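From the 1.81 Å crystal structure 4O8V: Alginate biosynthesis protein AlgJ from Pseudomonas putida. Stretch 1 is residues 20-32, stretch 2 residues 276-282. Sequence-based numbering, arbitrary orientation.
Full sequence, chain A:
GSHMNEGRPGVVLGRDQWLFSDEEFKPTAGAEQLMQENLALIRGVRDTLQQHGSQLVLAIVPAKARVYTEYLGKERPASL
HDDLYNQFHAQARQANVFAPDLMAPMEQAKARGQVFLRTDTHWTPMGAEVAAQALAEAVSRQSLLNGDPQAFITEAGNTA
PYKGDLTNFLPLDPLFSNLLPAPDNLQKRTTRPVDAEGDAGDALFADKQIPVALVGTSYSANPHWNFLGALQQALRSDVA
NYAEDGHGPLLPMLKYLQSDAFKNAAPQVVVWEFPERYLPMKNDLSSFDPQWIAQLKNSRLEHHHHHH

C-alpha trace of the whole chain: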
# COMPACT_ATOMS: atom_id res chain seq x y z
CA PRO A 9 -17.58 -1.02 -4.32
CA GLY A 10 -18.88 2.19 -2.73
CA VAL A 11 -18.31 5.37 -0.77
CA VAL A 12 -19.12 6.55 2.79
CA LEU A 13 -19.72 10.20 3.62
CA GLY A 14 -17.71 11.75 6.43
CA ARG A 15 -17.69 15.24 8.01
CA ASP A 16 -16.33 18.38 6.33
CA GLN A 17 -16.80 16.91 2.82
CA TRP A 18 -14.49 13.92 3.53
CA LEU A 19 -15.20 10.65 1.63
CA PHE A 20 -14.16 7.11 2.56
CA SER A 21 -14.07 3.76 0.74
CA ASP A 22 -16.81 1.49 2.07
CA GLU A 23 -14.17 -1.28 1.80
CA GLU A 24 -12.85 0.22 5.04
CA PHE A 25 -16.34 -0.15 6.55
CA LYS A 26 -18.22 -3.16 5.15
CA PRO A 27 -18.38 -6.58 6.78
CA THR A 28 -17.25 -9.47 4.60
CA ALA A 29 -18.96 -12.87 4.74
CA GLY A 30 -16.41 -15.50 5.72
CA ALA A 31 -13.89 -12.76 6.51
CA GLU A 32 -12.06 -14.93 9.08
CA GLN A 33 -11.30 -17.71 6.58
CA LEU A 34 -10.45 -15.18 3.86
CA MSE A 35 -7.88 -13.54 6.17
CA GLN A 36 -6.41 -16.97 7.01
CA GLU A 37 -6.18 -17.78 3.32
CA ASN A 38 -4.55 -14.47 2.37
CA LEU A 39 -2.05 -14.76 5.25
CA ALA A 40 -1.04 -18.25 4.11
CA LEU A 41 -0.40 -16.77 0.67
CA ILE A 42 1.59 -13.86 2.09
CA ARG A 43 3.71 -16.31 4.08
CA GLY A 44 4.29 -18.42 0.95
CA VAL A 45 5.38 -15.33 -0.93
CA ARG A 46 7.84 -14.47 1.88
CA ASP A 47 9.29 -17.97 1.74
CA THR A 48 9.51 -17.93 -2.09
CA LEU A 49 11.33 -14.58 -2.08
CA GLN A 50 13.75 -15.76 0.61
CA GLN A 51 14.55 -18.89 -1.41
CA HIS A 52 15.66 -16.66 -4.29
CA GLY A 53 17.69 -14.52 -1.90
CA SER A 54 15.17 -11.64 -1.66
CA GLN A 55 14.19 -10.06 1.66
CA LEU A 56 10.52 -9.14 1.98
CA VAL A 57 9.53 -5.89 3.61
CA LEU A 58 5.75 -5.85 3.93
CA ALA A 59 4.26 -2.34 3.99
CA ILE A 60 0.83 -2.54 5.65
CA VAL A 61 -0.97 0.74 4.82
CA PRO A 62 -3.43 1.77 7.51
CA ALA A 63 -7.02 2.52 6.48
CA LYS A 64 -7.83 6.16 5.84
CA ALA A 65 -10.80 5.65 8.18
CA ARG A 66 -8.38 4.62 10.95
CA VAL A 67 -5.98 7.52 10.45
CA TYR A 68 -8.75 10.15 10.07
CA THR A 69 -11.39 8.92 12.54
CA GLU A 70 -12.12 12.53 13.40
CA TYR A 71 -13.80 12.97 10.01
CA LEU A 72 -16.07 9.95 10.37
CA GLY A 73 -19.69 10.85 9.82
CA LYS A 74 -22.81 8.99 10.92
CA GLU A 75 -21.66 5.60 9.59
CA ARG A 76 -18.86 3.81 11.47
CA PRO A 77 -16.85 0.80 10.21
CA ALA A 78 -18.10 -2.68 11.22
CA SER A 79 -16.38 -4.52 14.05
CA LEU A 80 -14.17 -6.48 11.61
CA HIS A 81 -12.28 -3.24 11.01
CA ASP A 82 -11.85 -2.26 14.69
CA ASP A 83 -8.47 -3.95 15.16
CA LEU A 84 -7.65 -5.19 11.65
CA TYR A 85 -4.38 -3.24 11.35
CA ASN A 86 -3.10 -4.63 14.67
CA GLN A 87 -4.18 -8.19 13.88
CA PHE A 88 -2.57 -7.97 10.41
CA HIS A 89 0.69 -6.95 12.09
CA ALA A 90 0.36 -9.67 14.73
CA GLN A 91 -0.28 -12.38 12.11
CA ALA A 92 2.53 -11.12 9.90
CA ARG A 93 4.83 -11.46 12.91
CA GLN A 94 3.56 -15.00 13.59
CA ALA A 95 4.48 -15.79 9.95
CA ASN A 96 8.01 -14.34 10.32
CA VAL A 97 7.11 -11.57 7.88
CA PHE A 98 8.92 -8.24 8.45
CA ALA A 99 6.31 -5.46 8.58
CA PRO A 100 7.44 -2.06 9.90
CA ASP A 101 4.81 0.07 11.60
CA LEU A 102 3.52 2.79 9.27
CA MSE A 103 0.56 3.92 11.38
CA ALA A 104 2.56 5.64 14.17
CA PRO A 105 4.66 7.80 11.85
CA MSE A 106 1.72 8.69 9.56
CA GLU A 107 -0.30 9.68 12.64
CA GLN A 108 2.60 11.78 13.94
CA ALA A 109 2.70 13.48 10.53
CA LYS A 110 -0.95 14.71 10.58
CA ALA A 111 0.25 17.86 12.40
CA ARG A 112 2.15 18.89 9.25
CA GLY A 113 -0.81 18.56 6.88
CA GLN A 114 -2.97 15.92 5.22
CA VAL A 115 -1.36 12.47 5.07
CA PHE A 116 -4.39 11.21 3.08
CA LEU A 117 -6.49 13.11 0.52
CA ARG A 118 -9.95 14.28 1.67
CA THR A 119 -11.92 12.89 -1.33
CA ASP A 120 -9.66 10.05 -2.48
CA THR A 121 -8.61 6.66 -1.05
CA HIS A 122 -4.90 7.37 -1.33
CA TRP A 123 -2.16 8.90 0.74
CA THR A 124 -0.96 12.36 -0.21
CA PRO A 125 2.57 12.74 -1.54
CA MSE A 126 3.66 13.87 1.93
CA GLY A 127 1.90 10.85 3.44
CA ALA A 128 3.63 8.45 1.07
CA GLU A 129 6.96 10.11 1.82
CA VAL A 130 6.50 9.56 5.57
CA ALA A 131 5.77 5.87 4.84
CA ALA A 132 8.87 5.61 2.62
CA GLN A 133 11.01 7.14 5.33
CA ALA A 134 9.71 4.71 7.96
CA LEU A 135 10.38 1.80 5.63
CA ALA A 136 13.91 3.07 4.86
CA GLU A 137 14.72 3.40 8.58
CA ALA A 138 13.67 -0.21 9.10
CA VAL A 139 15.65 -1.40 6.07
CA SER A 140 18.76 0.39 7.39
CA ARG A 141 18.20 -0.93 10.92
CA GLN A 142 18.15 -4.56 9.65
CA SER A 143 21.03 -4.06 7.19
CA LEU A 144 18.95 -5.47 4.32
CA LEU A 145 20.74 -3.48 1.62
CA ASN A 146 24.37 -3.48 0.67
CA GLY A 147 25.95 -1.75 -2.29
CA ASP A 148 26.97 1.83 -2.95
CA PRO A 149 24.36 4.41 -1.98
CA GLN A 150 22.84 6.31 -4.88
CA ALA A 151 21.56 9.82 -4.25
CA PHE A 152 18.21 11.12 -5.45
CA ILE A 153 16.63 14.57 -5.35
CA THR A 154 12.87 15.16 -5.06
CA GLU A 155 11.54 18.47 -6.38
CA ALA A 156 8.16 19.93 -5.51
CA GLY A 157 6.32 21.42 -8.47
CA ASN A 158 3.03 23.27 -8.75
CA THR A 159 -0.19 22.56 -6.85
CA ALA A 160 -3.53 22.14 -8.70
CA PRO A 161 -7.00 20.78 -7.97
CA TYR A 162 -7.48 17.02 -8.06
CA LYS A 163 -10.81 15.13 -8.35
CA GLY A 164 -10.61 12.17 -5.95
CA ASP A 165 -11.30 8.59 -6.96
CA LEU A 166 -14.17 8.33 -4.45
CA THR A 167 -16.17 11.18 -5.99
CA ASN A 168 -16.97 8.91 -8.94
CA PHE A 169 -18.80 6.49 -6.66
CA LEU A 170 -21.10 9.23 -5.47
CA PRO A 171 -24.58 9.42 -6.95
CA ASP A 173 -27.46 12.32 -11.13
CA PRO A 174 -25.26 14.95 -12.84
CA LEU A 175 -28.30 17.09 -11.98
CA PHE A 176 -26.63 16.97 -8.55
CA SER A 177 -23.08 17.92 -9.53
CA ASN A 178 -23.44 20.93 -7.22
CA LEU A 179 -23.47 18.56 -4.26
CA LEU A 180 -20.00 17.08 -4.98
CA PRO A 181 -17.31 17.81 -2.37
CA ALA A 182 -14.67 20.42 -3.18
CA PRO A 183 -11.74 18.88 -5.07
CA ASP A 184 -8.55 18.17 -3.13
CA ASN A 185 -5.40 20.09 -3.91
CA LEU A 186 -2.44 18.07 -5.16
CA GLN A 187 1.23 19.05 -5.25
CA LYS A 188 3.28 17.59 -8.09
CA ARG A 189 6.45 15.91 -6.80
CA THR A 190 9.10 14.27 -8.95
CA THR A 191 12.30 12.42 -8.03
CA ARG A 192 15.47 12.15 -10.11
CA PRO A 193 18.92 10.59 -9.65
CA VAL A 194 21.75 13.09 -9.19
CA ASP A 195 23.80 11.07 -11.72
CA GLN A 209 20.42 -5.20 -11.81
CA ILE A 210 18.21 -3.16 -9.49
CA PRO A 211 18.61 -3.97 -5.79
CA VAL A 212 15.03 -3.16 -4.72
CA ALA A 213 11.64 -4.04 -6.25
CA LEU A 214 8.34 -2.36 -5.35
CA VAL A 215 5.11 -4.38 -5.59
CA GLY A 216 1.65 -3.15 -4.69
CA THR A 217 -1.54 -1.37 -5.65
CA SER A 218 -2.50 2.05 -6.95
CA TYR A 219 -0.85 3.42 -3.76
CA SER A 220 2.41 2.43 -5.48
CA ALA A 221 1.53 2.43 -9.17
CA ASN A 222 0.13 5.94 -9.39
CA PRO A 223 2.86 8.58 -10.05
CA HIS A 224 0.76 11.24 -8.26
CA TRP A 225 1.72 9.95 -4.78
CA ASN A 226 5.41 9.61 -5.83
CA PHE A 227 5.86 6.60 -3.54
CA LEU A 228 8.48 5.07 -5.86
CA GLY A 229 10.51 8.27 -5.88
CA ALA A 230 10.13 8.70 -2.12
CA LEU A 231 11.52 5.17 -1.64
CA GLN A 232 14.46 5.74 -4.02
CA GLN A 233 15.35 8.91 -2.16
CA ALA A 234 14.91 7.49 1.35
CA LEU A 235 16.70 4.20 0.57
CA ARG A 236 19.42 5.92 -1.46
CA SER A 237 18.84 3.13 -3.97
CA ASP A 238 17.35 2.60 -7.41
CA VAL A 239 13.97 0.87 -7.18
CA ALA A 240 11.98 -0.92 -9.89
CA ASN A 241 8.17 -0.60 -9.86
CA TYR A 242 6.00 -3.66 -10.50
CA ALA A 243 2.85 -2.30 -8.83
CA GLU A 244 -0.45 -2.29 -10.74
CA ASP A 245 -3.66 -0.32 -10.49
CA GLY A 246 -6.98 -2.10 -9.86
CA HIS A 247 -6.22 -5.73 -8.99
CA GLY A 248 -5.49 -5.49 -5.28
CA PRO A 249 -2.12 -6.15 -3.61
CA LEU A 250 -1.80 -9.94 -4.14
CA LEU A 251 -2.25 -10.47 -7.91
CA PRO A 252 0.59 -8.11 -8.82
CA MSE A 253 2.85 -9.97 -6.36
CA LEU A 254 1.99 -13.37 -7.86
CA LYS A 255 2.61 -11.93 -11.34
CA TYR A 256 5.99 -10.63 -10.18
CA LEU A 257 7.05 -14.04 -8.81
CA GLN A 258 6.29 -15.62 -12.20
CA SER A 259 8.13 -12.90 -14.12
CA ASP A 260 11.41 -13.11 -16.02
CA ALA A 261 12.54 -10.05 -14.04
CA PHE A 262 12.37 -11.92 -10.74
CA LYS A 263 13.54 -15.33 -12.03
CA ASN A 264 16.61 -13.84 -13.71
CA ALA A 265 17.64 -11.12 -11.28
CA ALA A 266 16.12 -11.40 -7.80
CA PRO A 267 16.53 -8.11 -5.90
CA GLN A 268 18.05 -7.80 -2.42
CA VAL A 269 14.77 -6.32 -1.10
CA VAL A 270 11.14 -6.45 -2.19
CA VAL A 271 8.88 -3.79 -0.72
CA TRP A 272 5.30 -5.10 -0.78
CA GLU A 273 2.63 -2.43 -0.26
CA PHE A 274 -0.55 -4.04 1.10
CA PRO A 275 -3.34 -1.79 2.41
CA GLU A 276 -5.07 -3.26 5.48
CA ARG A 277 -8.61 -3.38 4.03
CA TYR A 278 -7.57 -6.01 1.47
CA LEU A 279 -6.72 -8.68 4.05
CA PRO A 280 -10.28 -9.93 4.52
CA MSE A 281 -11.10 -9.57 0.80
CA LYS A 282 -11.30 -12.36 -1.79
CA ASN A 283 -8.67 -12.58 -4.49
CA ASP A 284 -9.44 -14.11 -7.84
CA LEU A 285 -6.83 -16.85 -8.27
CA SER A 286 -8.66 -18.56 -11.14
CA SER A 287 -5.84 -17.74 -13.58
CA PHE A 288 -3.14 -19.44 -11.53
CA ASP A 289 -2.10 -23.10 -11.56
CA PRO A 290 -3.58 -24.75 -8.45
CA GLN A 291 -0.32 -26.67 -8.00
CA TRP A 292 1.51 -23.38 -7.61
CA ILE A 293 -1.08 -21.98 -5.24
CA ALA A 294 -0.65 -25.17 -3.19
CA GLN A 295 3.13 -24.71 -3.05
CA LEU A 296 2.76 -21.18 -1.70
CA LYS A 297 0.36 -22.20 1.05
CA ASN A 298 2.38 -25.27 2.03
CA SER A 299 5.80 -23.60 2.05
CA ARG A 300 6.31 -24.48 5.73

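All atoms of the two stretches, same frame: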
# COMPACT_ATOMS: atom_id res chain seq x y z
N PHE A 20 -14.95 8.31 2.27
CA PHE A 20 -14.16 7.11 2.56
C PHE A 20 -14.61 5.97 1.65
O PHE A 20 -15.74 5.97 1.15
CB PHE A 20 -14.33 6.69 4.02
CG PHE A 20 -13.83 7.70 5.03
CD1 PHE A 20 -12.52 7.68 5.47
CD2 PHE A 20 -14.68 8.66 5.56
CE1 PHE A 20 -12.06 8.62 6.42
CE2 PHE A 20 -14.23 9.60 6.50
CZ PHE A 20 -12.92 9.57 6.93
N SER A 21 -13.71 5.01 1.41
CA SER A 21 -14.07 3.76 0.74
C SER A 21 -14.89 2.89 1.67
O SER A 21 -14.49 2.68 2.82
CB SER A 21 -12.82 2.98 0.33
OG SER A 21 -13.21 1.68 -0.08
N ASP A 22 -16.02 2.36 1.20
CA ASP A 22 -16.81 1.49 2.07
C ASP A 22 -16.09 0.15 2.28
O ASP A 22 -16.50 -0.65 3.13
CB ASP A 22 -18.24 1.29 1.54
CG ASP A 22 -18.32 0.35 0.36
OD1 ASP A 22 -17.35 0.21 -0.40
OD2 ASP A 22 -19.40 -0.26 0.21
N GLU A 23 -14.99 -0.08 1.57
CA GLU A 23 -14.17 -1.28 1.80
C GLU A 23 -13.47 -1.19 3.16
O GLU A 23 -13.00 -2.20 3.70
CB GLU A 23 -13.15 -1.47 0.66
CG GLU A 23 -13.79 -1.73 -0.69
CD GLU A 23 -12.76 -1.93 -1.81
OE1 GLU A 23 -11.57 -1.61 -1.63
OE2 GLU A 23 -13.16 -2.41 -2.89
N GLU A 24 -13.40 0.02 3.71
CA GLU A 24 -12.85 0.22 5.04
C GLU A 24 -13.94 0.13 6.10
O GLU A 24 -13.68 0.28 7.30
CB GLU A 24 -12.12 1.57 5.13
CG GLU A 24 -10.74 1.53 4.44
CD GLU A 24 -10.03 2.87 4.36
OE1 GLU A 24 -10.55 3.88 4.90
OE2 GLU A 24 -8.94 2.93 3.74
N PHE A 25 -15.18 -0.11 5.65
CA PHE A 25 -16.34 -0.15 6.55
C PHE A 25 -17.07 -1.50 6.54
O PHE A 25 -17.51 -1.99 7.59
CB PHE A 25 -17.37 0.92 6.17
CG PHE A 25 -16.95 2.32 6.51
CD1 PHE A 25 -15.91 2.92 5.83
CD2 PHE A 25 -17.63 3.04 7.48
CE1 PHE A 25 -15.52 4.23 6.14
CE2 PHE A 25 -17.26 4.35 7.79
CZ PHE A 25 -16.19 4.94 7.12
N LYS A 26 -17.26 -2.06 5.35
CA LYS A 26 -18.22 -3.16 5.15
C LYS A 26 -17.76 -4.45 5.81
O LYS A 26 -16.58 -4.77 5.83
CB LYS A 26 -18.44 -3.41 3.65
CG LYS A 26 -17.20 -3.97 2.92
CD LYS A 26 -17.44 -4.21 1.43
CE LYS A 26 -17.88 -2.93 0.74
NZ LYS A 26 -17.93 -3.01 -0.76
N PRO A 27 -18.71 -5.21 6.38
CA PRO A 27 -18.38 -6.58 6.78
C PRO A 27 -18.13 -7.43 5.55
O PRO A 27 -18.59 -7.07 4.47
CB PRO A 27 -19.63 -7.04 7.53
CG PRO A 27 -20.73 -6.23 6.95
CD PRO A 27 -20.13 -4.89 6.63
N THR A 28 -17.40 -8.53 5.69
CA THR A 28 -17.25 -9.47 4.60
C THR A 28 -17.67 -10.83 5.12
O THR A 28 -17.23 -11.25 6.19
CB THR A 28 -15.80 -9.50 4.06
OG1 THR A 28 -15.51 -8.26 3.41
CG2 THR A 28 -15.60 -10.62 3.06
N ALA A 29 -18.58 -11.50 4.40
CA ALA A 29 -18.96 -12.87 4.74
C ALA A 29 -17.76 -13.81 4.63
O ALA A 29 -17.08 -13.85 3.61
CB ALA A 29 -20.08 -13.35 3.83
N GLY A 30 -17.52 -14.57 5.70
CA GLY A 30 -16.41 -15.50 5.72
C GLY A 30 -15.07 -14.79 5.83
O GLY A 30 -14.04 -15.33 5.41
N ALA A 31 -15.09 -13.59 6.39
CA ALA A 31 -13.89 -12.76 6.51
C ALA A 31 -12.74 -13.45 7.27
O ALA A 31 -11.58 -13.27 6.92
CB ALA A 31 -14.24 -11.44 7.18
N GLU A 32 -13.07 -14.23 8.30
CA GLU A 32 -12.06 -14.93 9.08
C GLU A 32 -11.26 -15.91 8.22
O GLU A 32 -10.03 -15.93 8.29
CB GLU A 32 -12.70 -15.69 10.25
N GLU A 276 -4.46 -2.33 4.53
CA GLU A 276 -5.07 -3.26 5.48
C GLU A 276 -6.44 -3.80 5.04
O GLU A 276 -6.75 -4.96 5.28
CB GLU A 276 -5.18 -2.62 6.87
CG GLU A 276 -6.16 -1.46 6.97
CD GLU A 276 -6.56 -1.11 8.40
OE1 GLU A 276 -7.46 -1.76 8.96
OE2 GLU A 276 -5.99 -0.16 8.96
N ARG A 277 -7.25 -2.98 4.36
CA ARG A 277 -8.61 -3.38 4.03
C ARG A 277 -8.69 -4.57 3.08
O ARG A 277 -9.74 -5.18 2.95
CB ARG A 277 -9.38 -2.20 3.41
CG ARG A 277 -9.00 -1.88 1.95
CD ARG A 277 -9.74 -0.59 1.52
NE ARG A 277 -9.67 -0.29 0.09
CZ ARG A 277 -8.83 0.61 -0.43
NH1 ARG A 277 -7.97 1.24 0.36
NH2 ARG A 277 -8.84 0.87 -1.74
N TYR A 278 -7.59 -4.89 2.41
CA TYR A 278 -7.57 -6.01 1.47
C TYR A 278 -7.40 -7.37 2.14
O TYR A 278 -7.62 -8.39 1.50
CB TYR A 278 -6.44 -5.84 0.43
CG TYR A 278 -6.70 -4.76 -0.59
CD1 TYR A 278 -7.59 -4.97 -1.65
CD2 TYR A 278 -6.07 -3.53 -0.49
CE1 TYR A 278 -7.84 -3.97 -2.58
CE2 TYR A 278 -6.31 -2.53 -1.41
CZ TYR A 278 -7.19 -2.75 -2.45
OH TYR A 278 -7.42 -1.73 -3.37
N LEU A 279 -7.00 -7.39 3.41
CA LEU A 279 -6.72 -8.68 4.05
C LEU A 279 -7.97 -9.58 4.15
O LEU A 279 -7.90 -10.78 3.88
CB LEU A 279 -6.11 -8.48 5.45
CG LEU A 279 -5.63 -9.77 6.13
CD1 LEU A 279 -4.52 -10.44 5.34
CD2 LEU A 279 -5.18 -9.49 7.55
N PRO A 280 -9.14 -9.01 4.50
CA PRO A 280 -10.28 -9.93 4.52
C PRO A 280 -11.08 -9.93 3.22
O PRO A 280 -12.27 -10.26 3.24
CB PRO A 280 -11.12 -9.40 5.67
CG PRO A 280 -10.87 -7.92 5.67
CD PRO A 280 -9.45 -7.73 5.18
N MSE A 281 -10.44 -9.58 2.10
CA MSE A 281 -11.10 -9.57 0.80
C MSE A 281 -10.67 -10.73 -0.10
O MSE A 281 -9.51 -11.15 -0.07
CB MSE A 281 -10.86 -8.23 0.09
CG MSE A 281 -11.54 -7.07 0.81
SE MSE A 281 -11.20 -5.29 -0.01
CE MSE A 281 -12.19 -5.63 -1.67
N LYS A 282 -11.59 -11.22 -0.92
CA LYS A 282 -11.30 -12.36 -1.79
C LYS A 282 -10.43 -11.95 -2.96
O LYS A 282 -10.58 -10.88 -3.53
CB LYS A 282 -12.59 -13.01 -2.29
CG LYS A 282 -12.37 -14.28 -3.08
CD LYS A 282 -13.16 -15.45 -2.48
CE LYS A 282 -13.19 -16.67 -3.39
NZ LYS A 282 -14.10 -16.47 -4.56
O HOH W 1 -12.23 -4.85 4.04
O HOH W 2 -7.31 0.50 3.35

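How do the two backbones lie against each other? They come from nearly opposite ends of the chain, with any two that touch at least 249 positions apart in sequence, and they meet at two separate places. At one, two short 3-10 segments, residues 22-24 and 276-278, come together, with Glu24 CA and Arg277 CA 5.7 Å apart. At the other, Ala31 CA and Pro280 CA approach to 5.0 Å. No direct backbone hydrogen bond joins the stretches; each holds its own shape. In the first, Glu24 N bonds to Ser21 O at 3.0 Å and Lys26 N to Asp22 O at 2.7 Å. In the second, a type I turn from Tyr278 to Met281 is closed by Met281 N and Tyr278 O at 3.1 Å. The contact is modest, burying 394 Å² in all, and depends largely on side chains.

Which charged groups tie the stretches together? Arg277 is the centre, its CA-to-CB bond pointing toward stretch 1 and its side chain reaching across to two glutamates. Arg277 NE donates to Glu23 OE1 at 2.9 Å with an N-H...O angle of 175°, so this hydrogen bond is almost straight, and opposite charges make it a salt bridge as well. The carboxylate oxygen lies at the edge of the guanidinium, near its plane, where the N-H bond points. Glu24 adds a longer salt bridge, with OE2 3.9 Å from Arg277 NH1, while Glu24 CG packs 3.7 Å from Arg277 CD, so the aliphatic parts of these two side chains also touch. Ser21 also points its CA-to-CB bond toward stretch 2: its OG accepts a hydrogen bond from Glu23 N at 3.0 Å, a bond to the middle residue of the 3-10 segment.

What do the waters add? Two of them bridge the same pair of segments. Water 1 donates to Glu23 O at 2.8 Å and to Arg277 O at 2.7 Å, linking two carbonyl oxygens that, both being acceptors, could not bond to each other. Water 2 donates to Glu24 OE2 at 3.0 Å and accepts from Arg277 NH1 at 3.2 Å, thereby spanning the long salt bridge with two shorter steps.

Where do less polar surfaces meet? Ala31, at the start of a helix that continues beyond the stretch, sets its CB 4.0 Å from Pro280 CB, a plain van der Waals contact between small apolar groups. A type II turn from Thr28 to Ala31 leads into that helix; Gly30, at its N-cap position, has a phi of 72°, a positive value that favours glycine. Thr28 points toward stretch 2 and places its CG2 3.4 Å from Pro280 O, covering a carbonyl oxygen that finds no partner in the model. Met281, present as selenomethionine, starts away from stretch 1 at its CA-to-CB bond, yet its end comes nearer and brings CE to 3.6 Å from Glu23 OE2.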